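Local atomic coordinates of outer protein YopM (Yersinia pestis, PDB entry 1JL5), a protein that serves as a secreted virulence effector of the plague bacterium and probably alters host cell physiology to promote bacterial survival in host tissues. Residues A[101-106]-A[119-124]; A[138-143]-A[160-165]; A[319-324]-A[339-344]; A[359-364]-A[379-384]. All coordinates share one frame; numbering follows the deposited sequence.

Interaction 1: residues A[101-106]-A[119-124]; sequences NSLTEL and DNNNLK
L106 lays its isobutyl group across that of L123 at about a right angle, with L106 CG 3.7 Å from L123 CD1. The other methyl of L123, CD2, packs 3.9 Å from L103 CB, and T104 CG2 rests on N122 CB at 3.6 Å. Between the backbones, N101 N donates to N120 O at 2.9 Å. One step further on, L103 N donates to N121 OD1, though that oxygen is modelled too close to N101 for its exact place to be trusted.

N101 and N121 run side by side and point the same way, their amide planes 15° apart: two rungs of the asparagine stack that leucine-rich repeats build inside their turns. The next shell holds them there. N121 ND2 binds V118 O of its own repeat and A98 O of the one before; N101 ND2 likewise binds A98 O of its own repeat and L78 O of the preceding coil. On the outer side, K124 N donates to a water at 3.0 Å and K124 NZ reaches E144 in a salt bridge; S102 packs on N358 of a second subunit. No helix intervenes: the two turns leave strands 95-97 and 115-117 and lead toward strands 115-117 and 135-137.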
loop_
_atom_site.group_PDB
_atom_site.type_symbol
_atom_site.label_atom_id
_atom_site.label_comp_id
_atom_site.label_asym_id
_atom_site.label_seq_id
_atom_site.Cartn_x
_atom_site.Cartn_y
_atom_site.Cartn_z
ATOM N N ASN A 101 26.653 0.779 -14.730
ATOM C CA ASN A 101 27.949 0.267 -14.349
ATOM C C ASN A 101 28.315 1.131 -13.163
ATOM O O ASN A 101 27.452 1.821 -12.624
ATOM C CB ASN A 101 28.954 0.422 -15.491
ATOM C CG ASN A 101 28.743 -0.603 -16.590
ATOM O OD1 ASN A 101 28.911 -1.802 -16.374
ATOM N ND2 ASN A 101 28.366 -0.136 -17.773
ATOM N N SER A 102 29.571 1.093 -12.747
ATOM C CA SER A 102 30.008 1.898 -11.618
ATOM C C SER A 102 31.058 2.866 -12.100
ATOM O O SER A 102 31.979 3.221 -11.364
ATOM C CB SER A 102 30.603 1.017 -10.530
ATOM O OG SER A 102 29.640 0.103 -10.059
ATOM N N LEU A 103 30.920 3.287 -13.348
ATOM C CA LEU A 103 31.872 4.211 -13.932
ATOM C C LEU A 103 31.906 5.508 -13.151
ATOM O O LEU A 103 30.882 6.147 -12.947
ATOM C CB LEU A 103 31.501 4.491 -15.385
ATOM C CG LEU A 103 31.429 3.253 -16.278
ATOM C CD1 LEU A 103 30.982 3.658 -17.664
ATOM C CD2 LEU A 103 32.789 2.563 -16.322
ATOM N N THR A 104 33.091 5.887 -12.697
ATOM C CA THR A 104 33.242 7.130 -11.961
ATOM C C THR A 104 33.959 8.060 -12.911
ATOM O O THR A 104 34.024 9.269 -12.706
ATOM C CB THR A 104 34.102 6.938 -10.706
ATOM O OG1 THR A 104 35.389 6.435 -11.084
ATOM C CG2 THR A 104 33.437 5.957 -9.756
ATOM N N GLU A 105 34.484 7.468 -13.973
ATOM C CA GLU A 105 35.225 8.207 -14.974
ATOM C C GLU A 105 34.943 7.533 -16.305
ATOM O O GLU A 105 34.580 6.361 -16.350
ATOM C CB GLU A 105 36.721 8.119 -14.658
ATOM C CG GLU A 105 37.523 9.356 -14.979
ATOM C CD GLU A 105 37.124 10.541 -14.123
ATOM O OE1 GLU A 105 36.019 11.082 -14.335
ATOM O OE2 GLU A 105 37.913 10.924 -13.231
ATOM N N LEU A 106 35.086 8.275 -17.390
ATOM C CA LEU A 106 34.874 7.697 -18.699
ATOM C C LEU A 106 36.197 7.715 -19.435
ATOM O O LEU A 106 36.983 8.650 -19.296
ATOM C CB LEU A 106 33.845 8.496 -19.495
ATOM C CG LEU A 106 32.376 8.349 -19.106
ATOM C CD1 LEU A 106 31.532 9.207 -20.033
ATOM C CD2 LEU A 106 31.954 6.889 -19.204
ATOM N N ASP A 119 24.218 6.160 -18.557
ATOM C CA ASP A 119 23.296 6.431 -17.472
ATOM C C ASP A 119 23.554 5.375 -16.414
ATOM O O ASP A 119 24.070 4.297 -16.716
ATOM C CB ASP A 119 21.861 6.304 -17.960
ATOM C CG ASP A 119 21.606 4.975 -18.622
ATOM O OD1 ASP A 119 22.127 4.777 -19.739
ATOM O OD2 ASP A 119 20.906 4.124 -18.029
ATOM N N ASN A 120 23.199 5.688 -15.175
ATOM C CA ASN A 120 23.377 4.748 -14.087
ATOM C C ASN A 120 24.824 4.327 -13.912
ATOM O O ASN A 120 25.194 3.170 -14.092
ATOM C CB ASN A 120 22.487 3.535 -14.318
ATOM C CG ASN A 120 21.023 3.896 -14.286
ATOM O OD1 ASN A 120 20.465 4.145 -13.221
ATOM N ND2 ASN A 120 20.399 3.957 -15.455
ATOM N N ASN A 121 25.635 5.310 -13.571
ATOM C CA ASN A 121 27.038 5.105 -13.308
ATOM C C ASN A 121 27.338 6.056 -12.179
ATOM O O ASN A 121 26.420 6.638 -11.612
ATOM C CB ASN A 121 27.869 5.415 -14.550
ATOM C CG ASN A 121 27.912 4.249 -15.502
ATOM O OD1 ASN A 121 28.424 3.190 -15.158
ATOM N ND2 ASN A 121 27.363 4.425 -16.695
ATOM N N ASN A 122 28.609 6.218 -11.853
ATOM C CA ASN A 122 28.997 7.092 -10.760
ATOM C C ASN A 122 29.814 8.249 -11.287
ATOM O O ASN A 122 30.705 8.754 -10.613
ATOM C CB ASN A 122 29.804 6.291 -9.740
ATOM C CG ASN A 122 29.030 5.107 -9.197
ATOM O OD1 ASN A 122 29.610 4.128 -8.728
ATOM N ND2 ASN A 122 27.709 5.196 -9.248
ATOM N N LEU A 123 29.500 8.670 -12.504
ATOM C CA LEU A 123 30.214 9.769 -13.126
ATOM C C LEU A 123 29.940 11.062 -12.387
ATOM O O LEU A 123 28.789 11.447 -12.201
ATOM C CB LEU A 123 29.791 9.905 -14.588
ATOM C CG LEU A 123 30.066 8.680 -15.458
ATOM C CD1 LEU A 123 29.529 8.924 -16.857
ATOM C CD2 LEU A 123 31.565 8.403 -15.494
ATOM N N LYS A 124 31.000 11.733 -11.953
ATOM C CA LYS A 124 30.842 12.993 -11.243
ATOM C C LYS A 124 31.153 14.129 -12.196
ATOM O O LYS A 124 30.819 15.284 -11.940
ATOM C CB LYS A 124 31.774 13.054 -10.030
ATOM C CG LYS A 124 31.451 12.023 -8.957
ATOM C CD LYS A 124 32.138 12.352 -7.635
ATOM C CE LYS A 124 31.635 13.674 -7.066
ATOM N NZ LYS A 124 32.230 14.000 -5.734
HETATM O O HOH W 1 25.965 3.235 -10.058
HETATM O O HOH W 2 33.486 11.666 -13.553
#

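Interaction 2: residues A[138-143]-A[160-165]; sequences VSNNQL and VDNNSL. With CA (calcium ion), chain D.
V138 O is gripped by two asparagine amides, N141 ND2 from its own turn and N163 ND2 from the next, and they reach it from opposite faces of the carbonyl plane. This is the asparagine stack of a leucine-rich-repeat solenoid, here joining LRR 4 to LRR 5. The bond from N163 ND2 to V138 O is nearly straight, 2.8 Å long with 172° at the hydrogen, and the same nitrogen donates to V160 O at 2.7 Å. Both acceptors lie close to the plane of the N163 amide, which fixes its rotation. N141 ND2 also reaches V118 O, so the stack carries on into the preceding repeat.

Packing is tight on this inner side. V138 CG2 and V160 CG1 stand only 3.3 Å apart, closer than carbons usually come, and L143 CB sits 3.8 Å from L165 CD2. L143 runs alongside N163, pointing the same way, and L143 O accepts from S164 N.

The outer side is wet and ionic instead. A water donates to N141 O and lies 3.0 Å from S164 OG, bridging the two turns. N162, which packs on E380 of a second subunit, has CG anti to its backbone N (chi1 -153°), and its amide oxygen binds a calcium ion. N162 OD1 is the protein ligand within the two turns, at 2.4 Å from the calcium. Three waters join it around the metal, one of them also 2.7 Å from N163 O.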
loop_
_atom_site.group_PDB
_atom_site.type_symbol
_atom_site.label_atom_id
_atom_site.label_comp_id
_atom_site.label_asym_id
_atom_site.label_seq_id
_atom_site.Cartn_x
_atom_site.Cartn_y
_atom_site.Cartn_z
ATOM N N VAL A 138 23.536 10.533 -19.713
ATOM C CA VAL A 138 24.311 10.415 -18.487
ATOM C C VAL A 138 23.404 10.518 -17.272
ATOM O O VAL A 138 23.811 10.988 -16.211
ATOM C CB VAL A 138 25.365 11.520 -18.402
ATOM C CG1 VAL A 138 26.384 11.355 -19.517
ATOM C CG2 VAL A 138 24.687 12.873 -18.510
ATOM N N SER A 139 22.166 10.082 -17.432
ATOM C CA SER A 139 21.233 10.144 -16.329
ATOM C C SER A 139 21.710 9.197 -15.245
ATOM O O SER A 139 22.504 8.291 -15.501
ATOM C CB SER A 139 19.833 9.734 -16.782
ATOM O OG SER A 139 19.809 8.367 -17.139
ATOM N N ASN A 140 21.230 9.422 -14.029
ATOM C CA ASN A 140 21.583 8.566 -12.919
ATOM C C ASN A 140 23.080 8.434 -12.737
ATOM O O ASN A 140 23.648 7.347 -12.802
ATOM C CB ASN A 140 20.952 7.198 -13.119
ATOM C CG ASN A 140 19.452 7.277 -13.208
ATOM O OD1 ASN A 140 18.804 7.804 -12.310
ATOM N ND2 ASN A 140 18.888 6.761 -14.293
ATOM N N ASN A 141 23.712 9.570 -12.520
ATOM C CA ASN A 141 25.131 9.611 -12.278
ATOM C C ASN A 141 25.297 10.593 -11.152
ATOM O O ASN A 141 24.334 10.897 -10.452
ATOM C CB ASN A 141 25.877 10.050 -13.537
ATOM C CG ASN A 141 26.223 8.880 -14.426
ATOM O OD1 ASN A 141 27.115 8.100 -14.106
ATOM N ND2 ASN A 141 25.505 8.732 -15.532
ATOM N N GLN A 142 26.509 11.085 -10.963
ATOM C CA GLN A 142 26.755 12.025 -9.891
ATOM C C GLN A 142 27.361 13.272 -10.477
ATOM O O GLN A 142 28.179 13.934 -9.847
ATOM C CB GLN A 142 27.698 11.399 -8.868
ATOM C CG GLN A 142 27.086 10.223 -8.136
ATOM C CD GLN A 142 28.120 9.392 -7.415
ATOM O OE1 GLN A 142 28.929 9.913 -6.651
ATOM N NE2 GLN A 142 28.103 8.087 -7.661
ATOM N N LEU A 143 26.951 13.588 -11.698
ATOM C CA LEU A 143 27.467 14.760 -12.373
ATOM C C LEU A 143 27.169 15.987 -11.536
ATOM O O LEU A 143 26.016 16.268 -11.215
ATOM C CB LEU A 143 26.837 14.886 -13.755
ATOM C CG LEU A 143 27.117 13.697 -14.673
ATOM C CD1 LEU A 143 26.462 13.942 -16.015
ATOM C CD2 LEU A 143 28.623 13.504 -14.834
ATOM N N VAL A 160 20.565 14.190 -18.594
ATOM C CA VAL A 160 21.410 14.298 -17.421
ATOM C C VAL A 160 20.506 14.164 -16.210
ATOM O O VAL A 160 20.824 14.624 -15.117
ATOM C CB VAL A 160 22.128 15.643 -17.377
ATOM C CG1 VAL A 160 23.054 15.763 -18.577
ATOM C CG2 VAL A 160 21.113 16.770 -17.363
ATOM N N ASP A 161 19.359 13.534 -16.429
ATOM C CA ASP A 161 18.403 13.319 -15.366
ATOM C C ASP A 161 19.068 12.579 -14.220
ATOM O O ASP A 161 19.971 11.774 -14.423
ATOM C CB ASP A 161 17.211 12.512 -15.883
ATOM C CG ASP A 161 16.296 12.044 -14.766
ATOM O OD1 ASP A 161 16.683 11.108 -14.033
ATOM O OD2 ASP A 161 15.194 12.615 -14.615
ATOM N N ASN A 162 18.628 12.882 -13.010
ATOM C CA ASN A 162 19.143 12.238 -11.821
ATOM C C ASN A 162 20.656 12.344 -11.680
ATOM O O ASN A 162 21.392 11.367 -11.810
ATOM C CB ASN A 162 18.723 10.772 -11.809
ATOM C CG ASN A 162 18.619 10.219 -10.410
ATOM O OD1 ASN A 162 19.473 10.481 -9.563
ATOM N ND2 ASN A 162 17.569 9.444 -10.155
ATOM N N ASN A 163 21.108 13.555 -11.417
ATOM C CA ASN A 163 22.512 13.817 -11.214
ATOM C C ASN A 163 22.561 14.849 -10.116
ATOM O O ASN A 163 21.587 15.022 -9.394
ATOM C CB ASN A 163 23.149 14.340 -12.500
ATOM C CG ASN A 163 23.610 13.222 -13.393
ATOM O OD1 ASN A 163 24.598 12.561 -13.093
ATOM N ND2 ASN A 163 22.887 12.980 -14.480
ATOM N N SER A 164 23.685 15.530 -9.973
ATOM C CA SER A 164 23.791 16.539 -8.939
ATOM C C SER A 164 24.101 17.867 -9.586
ATOM O O SER A 164 24.891 18.655 -9.077
ATOM C CB SER A 164 24.879 16.149 -7.949
ATOM O OG SER A 164 24.560 14.895 -7.379
ATOM N N LEU A 165 23.464 18.109 -10.723
ATOM C CA LEU A 165 23.672 19.345 -11.449
ATOM C C LEU A 165 22.971 20.502 -10.755
ATOM O O LEU A 165 21.771 20.447 -10.485
ATOM C CB LEU A 165 23.157 19.196 -12.882
ATOM C CG LEU A 165 23.864 18.080 -13.658
ATOM C CD1 LEU A 165 23.246 17.933 -15.032
ATOM C CD2 LEU A 165 25.353 18.397 -13.766
HETATM CA CA CA D . 19.217 11.331 -7.287
HETATM O O HOH W 3 23.190 12.334 -8.034
HETATM O O HOH W 4 19.701 13.375 -8.384
HETATM O O HOH W 5 17.988 9.149 -5.923
HETATM O O HOH W 6 21.303 9.963 -7.186
#

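Interaction 3: residues A[319-324]-A[339-344]; sequences LEELNV and LERLIA
E321 lies side by side with R341, the two pointing the same way from neighbouring parallel strands. E321 CG is anti to the backbone N (chi1 179°), and from CB outward the chain runs along its partner: CB faces R341 CB at 3.8 Å, and CG comes nearer to that same R341 CB, at 3.5 Å. E321 CD lies nearest R341 NH1, at 3.1 Å, with R341 CD next. At the tip the branches part company. E321 OE1 lies 3.2 Å from R341 CD, whereas E321 OE2 makes a salt bridge to R341 NH1 at 2.7 Å and also touches I343 CD1. Carboxylate and guanidinium planes are 27° apart.

Below this run the backbones of strands 321-323 and 341-343, only 4° from parallel. L322 N donates to R341 O, I343 N to L322 O and V324 N to I343 O, while E320 O takes two donors, E340 N and R341 N. On the opposite face L322 CD2 meets L342 CD1 at 3.7 Å, part of the leucine core of the repeat solenoid, where L302 and L362 continue the row on either side.

Just before the two strands begin, E320 OE2 and E340 OE2 are 2.7 Å apart, carboxylate planes strongly turned against each other. R338 forms a salt bridge with E320 OE2 and would offset some of the repulsion, but so close an approach of two acids suggests that one of them may have a raised pKa.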
loop_
_atom_site.group_PDB
_atom_site.type_symbol
_atom_site.label_atom_id
_atom_site.label_comp_id
_atom_site.label_asym_id
_atom_site.label_seq_id
_atom_site.Cartn_x
_atom_site.Cartn_y
_atom_site.Cartn_z
ATOM N N LEU A 319 -14.230 10.984 -22.242
ATOM C CA LEU A 319 -13.604 10.591 -20.998
ATOM C C LEU A 319 -13.548 9.098 -20.782
ATOM O O LEU A 319 -14.571 8.418 -20.740
ATOM C CB LEU A 319 -14.314 11.249 -19.821
ATOM C CG LEU A 319 -13.437 11.335 -18.574
ATOM C CD1 LEU A 319 -12.197 12.151 -18.892
ATOM C CD2 LEU A 319 -14.215 11.972 -17.448
ATOM N N GLU A 320 -12.336 8.591 -20.633
ATOM C CA GLU A 320 -12.152 7.176 -20.403
ATOM C C GLU A 320 -11.755 6.930 -18.966
ATOM O O GLU A 320 -12.098 5.915 -18.378
ATOM C CB GLU A 320 -11.101 6.643 -21.355
ATOM C CG GLU A 320 -11.604 6.670 -22.769
ATOM C CD GLU A 320 -10.620 6.101 -23.727
ATOM O OE1 GLU A 320 -9.491 6.632 -23.792
ATOM O OE2 GLU A 320 -10.977 5.123 -24.411
ATOM N N GLU A 321 -11.017 7.862 -18.391
ATOM C CA GLU A 321 -10.643 7.687 -17.012
ATOM C C GLU A 321 -10.970 8.927 -16.229
ATOM O O GLU A 321 -10.556 10.035 -16.571
ATOM C CB GLU A 321 -9.163 7.365 -16.854
ATOM C CG GLU A 321 -8.794 7.219 -15.386
ATOM C CD GLU A 321 -7.462 6.547 -15.166
ATOM O OE1 GLU A 321 -6.795 6.191 -16.159
ATOM O OE2 GLU A 321 -7.086 6.377 -13.988
ATOM N N LEU A 322 -11.752 8.728 -15.187
ATOM C CA LEU A 322 -12.124 9.811 -14.327
ATOM C C LEU A 322 -11.670 9.455 -12.938
ATOM O O LEU A 322 -12.128 8.476 -12.351
ATOM C CB LEU A 322 -13.627 10.017 -14.311
ATOM C CG LEU A 322 -14.057 11.102 -13.322
ATOM C CD1 LEU A 322 -13.456 12.435 -13.749
ATOM C CD2 LEU A 322 -15.576 11.181 -13.265
ATOM N N ASN A 323 -10.740 10.239 -12.423
ATOM C CA ASN A 323 -10.285 10.025 -11.075
ATOM C C ASN A 323 -10.602 11.297 -10.326
ATOM O O ASN A 323 -9.962 12.328 -10.526
ATOM C CB ASN A 323 -8.788 9.757 -11.016
ATOM C CG ASN A 323 -8.343 9.375 -9.628
ATOM O OD1 ASN A 323 -9.047 9.647 -8.655
ATOM N ND2 ASN A 323 -7.179 8.752 -9.520
ATOM N N VAL A 324 -11.628 11.233 -9.494
ATOM C CA VAL A 324 -12.025 12.375 -8.689
ATOM C C VAL A 324 -12.010 11.863 -7.267
ATOM O O VAL A 324 -12.744 12.318 -6.392
ATOM C CB VAL A 324 -13.420 12.866 -9.062
ATOM C CG1 VAL A 324 -13.382 13.494 -10.444
ATOM C CG2 VAL A 324 -14.398 11.711 -9.023
ATOM N N LEU A 339 -16.350 5.992 -20.614
ATOM C CA LEU A 339 -15.620 5.862 -19.358
ATOM C C LEU A 339 -15.209 4.427 -19.074
ATOM O O LEU A 339 -16.048 3.541 -18.946
ATOM C CB LEU A 339 -16.457 6.378 -18.191
ATOM C CG LEU A 339 -15.625 6.637 -16.932
ATOM C CD1 LEU A 339 -14.610 7.737 -17.233
ATOM C CD2 LEU A 339 -16.526 7.042 -15.778
ATOM N N GLU A 340 -13.910 4.204 -18.965
ATOM C CA GLU A 340 -13.405 2.876 -18.680
ATOM C C GLU A 340 -12.915 2.770 -17.253
ATOM O O GLU A 340 -12.976 1.712 -16.639
ATOM C CB GLU A 340 -12.262 2.555 -19.606
ATOM C CG GLU A 340 -12.685 2.285 -20.993
ATOM C CD GLU A 340 -11.493 2.134 -21.884
ATOM O OE1 GLU A 340 -10.685 1.188 -21.664
ATOM O OE2 GLU A 340 -11.356 2.971 -22.798
ATOM N N ARG A 341 -12.430 3.880 -16.724
ATOM C CA ARG A 341 -11.923 3.885 -15.371
ATOM C C ARG A 341 -12.587 4.975 -14.564
ATOM O O ARG A 341 -12.500 6.157 -14.894
ATOM C CB ARG A 341 -10.413 4.093 -15.384
ATOM C CG ARG A 341 -9.627 2.930 -15.961
ATOM C CD ARG A 341 -8.278 3.392 -16.482
ATOM N NE ARG A 341 -7.162 2.616 -15.952
ATOM C CZ ARG A 341 -6.629 2.788 -14.741
ATOM N NH1 ARG A 341 -7.107 3.717 -13.915
ATOM N NH2 ARG A 341 -5.606 2.032 -14.359
ATOM N N LEU A 342 -13.282 4.568 -13.515
ATOM C CA LEU A 342 -13.921 5.522 -12.647
ATOM C C LEU A 342 -13.344 5.354 -11.255
ATOM O O LEU A 342 -13.552 4.330 -10.597
ATOM C CB LEU A 342 -15.435 5.316 -12.600
ATOM C CG LEU A 342 -16.121 6.253 -11.597
ATOM C CD1 LEU A 342 -15.750 7.698 -11.897
ATOM C CD2 LEU A 342 -17.629 6.069 -11.653
ATOM N N ILE A 343 -12.580 6.346 -10.829
ATOM C CA ILE A 343 -12.020 6.330 -9.493
ATOM C C ILE A 343 -12.675 7.520 -8.831
ATOM O O ILE A 343 -12.342 8.660 -9.128
ATOM C CB ILE A 343 -10.495 6.519 -9.487
ATOM C CG1 ILE A 343 -9.816 5.413 -10.301
ATOM C CG2 ILE A 343 -9.981 6.472 -8.052
ATOM C CD1 ILE A 343 -9.882 5.622 -11.789
ATOM N N ALA A 344 -13.640 7.247 -7.964
ATOM C CA ALA A 344 -14.367 8.295 -7.272
ATOM C C ALA A 344 -14.417 7.938 -5.795
ATOM O O ALA A 344 -15.310 8.352 -5.056
ATOM C CB ALA A 344 -15.768 8.418 -7.838
#

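Interaction 4: residues A[359-364]-A[379-384]; sequences LKQLHV and VEDLRM
R383 lays its guanidinium flat on the H363 imidazole, centres 3.7 Å apart and planes 11° apart. R383 NE sits over the centre of the ring, and R383 CD adds a CH-pi contact to the same face, 3.9 Å from the centroid. Q361 CG covers the opposite face, offset toward the rim, so the ring is sandwiched. At the ring edge NE2 donates to D381 OD1 in a bond modelled very short, and the other carboxylate oxygen is used too: Q361 NE2 donates to D381 OD2 at 2.8 Å from above the carboxylate plane. R383 NH2 has a further partner in E365, a salt bridge.

These groups share one face of two parallel strands, 361-363 and 381-385, in the last modelled coils of the leucine-rich-repeat solenoid. Strand 381-385 is the outermost within the chain, yet it pairs antiparallel with a strand of a third subunit, so the sheet continues across the interface of the tetramer. Between the two strands L362 N donates to D381 O, R383 N to L362 O and V364 N to R383 O.

The other face is apolar. L362 CD2 comes within 3.4 Å of L382 CD1, a tight pair, and L362 CD2 also lies 4.0 Å from M384 SD. L382 packs on L382 of that third subunit.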
loop_
_atom_site.group_PDB
_atom_site.type_symbol
_atom_site.label_atom_id
_atom_site.label_comp_id
_atom_site.label_asym_id
_atom_site.label_seq_id
_atom_site.Cartn_x
_atom_site.Cartn_y
_atom_site.Cartn_z
ATOM N N LEU A 359 -17.047 0.182 -18.857
ATOM C CA LEU A 359 -16.266 0.517 -17.673
ATOM C C LEU A 359 -15.426 -0.685 -17.287
ATOM O O LEU A 359 -15.944 -1.778 -17.079
ATOM C CB LEU A 359 -17.175 0.903 -16.508
ATOM C CG LEU A 359 -16.416 1.494 -15.313
ATOM C CD1 LEU A 359 -15.796 2.839 -15.716
ATOM C CD2 LEU A 359 -17.359 1.664 -14.132
ATOM N N LYS A 360 -14.121 -0.478 -17.204
ATOM C CA LYS A 360 -13.209 -1.549 -16.851
ATOM C C LYS A 360 -12.850 -1.474 -15.388
ATOM O O LYS A 360 -12.635 -2.485 -14.725
ATOM C CB LYS A 360 -11.928 -1.440 -17.669
ATOM C CG LYS A 360 -12.150 -1.534 -19.158
ATOM C CD LYS A 360 -12.842 -2.835 -19.530
ATOM C CE LYS A 360 -13.009 -2.952 -21.041
ATOM N NZ LYS A 360 -13.721 -1.775 -21.613
ATOM N N GLN A 361 -12.789 -0.253 -14.886
ATOM C CA GLN A 361 -12.403 -0.052 -13.513
ATOM C C GLN A 361 -13.333 0.860 -12.754
ATOM O O GLN A 361 -13.668 1.954 -13.198
ATOM C CB GLN A 361 -10.987 0.501 -13.479
ATOM C CG GLN A 361 -10.446 0.755 -12.101
ATOM C CD GLN A 361 -9.080 1.365 -12.178
ATOM O OE1 GLN A 361 -8.903 2.421 -12.778
ATOM N NE2 GLN A 361 -8.097 0.703 -11.586
ATOM N N LEU A 362 -13.758 0.377 -11.598
ATOM C CA LEU A 362 -14.627 1.138 -10.740
ATOM C C LEU A 362 -14.052 1.111 -9.340
ATOM O O LEU A 362 -14.115 0.095 -8.657
ATOM C CB LEU A 362 -16.030 0.542 -10.712
ATOM C CG LEU A 362 -16.951 1.349 -9.800
ATOM C CD1 LEU A 362 -17.115 2.747 -10.370
ATOM C CD2 LEU A 362 -18.292 0.656 -9.659
ATOM N N HIS A 363 -13.462 2.222 -8.930
ATOM C CA HIS A 363 -12.921 2.340 -7.584
ATOM C C HIS A 363 -13.709 3.457 -6.954
ATOM O O HIS A 363 -13.425 4.629 -7.177
ATOM C CB HIS A 363 -11.438 2.689 -7.617
ATOM C CG HIS A 363 -10.568 1.554 -8.053
ATOM N ND1 HIS A 363 -9.196 1.654 -8.137
ATOM C CD2 HIS A 363 -10.877 0.293 -8.436
ATOM C CE1 HIS A 363 -8.699 0.504 -8.552
ATOM N NE2 HIS A 363 -9.698 -0.338 -8.740
ATOM N N VAL A 364 -14.731 3.084 -6.197
ATOM C CA VAL A 364 -15.586 4.055 -5.539
ATOM C C VAL A 364 -15.584 3.742 -4.055
ATOM O O VAL A 364 -16.530 4.029 -3.320
ATOM C CB VAL A 364 -17.006 4.000 -6.112
ATOM C CG1 VAL A 364 -17.905 4.986 -5.390
ATOM C CG2 VAL A 364 -16.956 4.351 -7.591
ATOM N N VAL A 379 -16.644 -4.337 -16.221
ATOM C CA VAL A 379 -15.810 -4.028 -15.068
ATOM C C VAL A 379 -14.902 -5.190 -14.707
ATOM O O VAL A 379 -15.371 -6.257 -14.316
ATOM C CB VAL A 379 -16.669 -3.659 -13.850
ATOM C CG1 VAL A 379 -15.778 -3.370 -12.647
ATOM C CG2 VAL A 379 -17.529 -2.451 -14.181
ATOM N N GLU A 380 -13.599 -4.974 -14.848
ATOM C CA GLU A 380 -12.601 -5.992 -14.532
ATOM C C GLU A 380 -11.987 -5.683 -13.173
ATOM O O GLU A 380 -11.632 -6.577 -12.413
ATOM C CB GLU A 380 -11.474 -5.978 -15.570
ATOM C CG GLU A 380 -11.927 -5.924 -17.009
ATOM C CD GLU A 380 -10.765 -5.805 -17.983
ATOM O OE1 GLU A 380 -9.846 -4.997 -17.727
ATOM O OE2 GLU A 380 -10.774 -6.508 -19.013
ATOM N N ASP A 381 -11.863 -4.395 -12.888
ATOM C CA ASP A 381 -11.257 -3.914 -11.658
ATOM C C ASP A 381 -12.283 -3.153 -10.840
ATOM O O ASP A 381 -12.636 -2.022 -11.166
ATOM C CB ASP A 381 -10.093 -3.000 -12.012
ATOM C CG ASP A 381 -9.360 -2.501 -10.803
ATOM O OD1 ASP A 381 -9.905 -2.602 -9.682
ATOM O OD2 ASP A 381 -8.238 -1.995 -10.981
ATOM N N LEU A 382 -12.747 -3.774 -9.766
ATOM C CA LEU A 382 -13.754 -3.165 -8.924
ATOM C C LEU A 382 -13.337 -3.053 -7.466
ATOM O O LEU A 382 -12.770 -3.981 -6.889
ATOM C CB LEU A 382 -15.045 -3.975 -9.018
ATOM C CG LEU A 382 -16.229 -3.547 -8.156
ATOM C CD1 LEU A 382 -16.683 -2.156 -8.555
ATOM C CD2 LEU A 382 -17.358 -4.546 -8.330
ATOM N N ARG A 383 -13.615 -1.897 -6.881
ATOM C CA ARG A 383 -13.323 -1.660 -5.479
ATOM C C ARG A 383 -14.409 -0.748 -4.968
ATOM O O ARG A 383 -14.595 0.361 -5.463
ATOM C CB ARG A 383 -11.943 -1.020 -5.283
ATOM C CG ARG A 383 -10.812 -1.847 -5.873
ATOM C CD ARG A 383 -9.459 -1.548 -5.254
ATOM N NE ARG A 383 -9.204 -0.123 -5.108
ATOM C CZ ARG A 383 -7.992 0.421 -5.135
ATOM N NH1 ARG A 383 -6.925 -0.346 -5.309
ATOM N NH2 ARG A 383 -7.844 1.730 -4.977
ATOM N N MET A 384 -15.161 -1.247 -4.000
ATOM C CA MET A 384 -16.228 -0.480 -3.401
ATOM C C MET A 384 -16.193 -0.733 -1.912
ATOM O O MET A 384 -15.941 -1.848 -1.472
ATOM C CB MET A 384 -17.580 -0.902 -3.974
ATOM C CG MET A 384 -17.684 -0.723 -5.477
ATOM S SD MET A 384 -19.370 -0.893 -6.077
ATOM C CE MET A 384 -19.463 -2.655 -6.348
#

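How the interactions relate
The four contacts follow one another along the chain without nesting or crossing, each joining one coil of the solenoid to the next. Interaction 1 closes a loop from LRR 2 to LRR 3, and interaction 2 does the same for LRR 4 and LRR 5. These two touch, with N120 N close to S139 O and L123 O close to Q142 N, so their turns form one continuous run. Far along the arc, with centres about 36 Å from interaction 2, interaction 3 pairs strands 321-323 and 341-343. Interaction 4 pairs strands 361-363 and 381-385 beside it; E340 O, near K360 N and Q361 N, links the two.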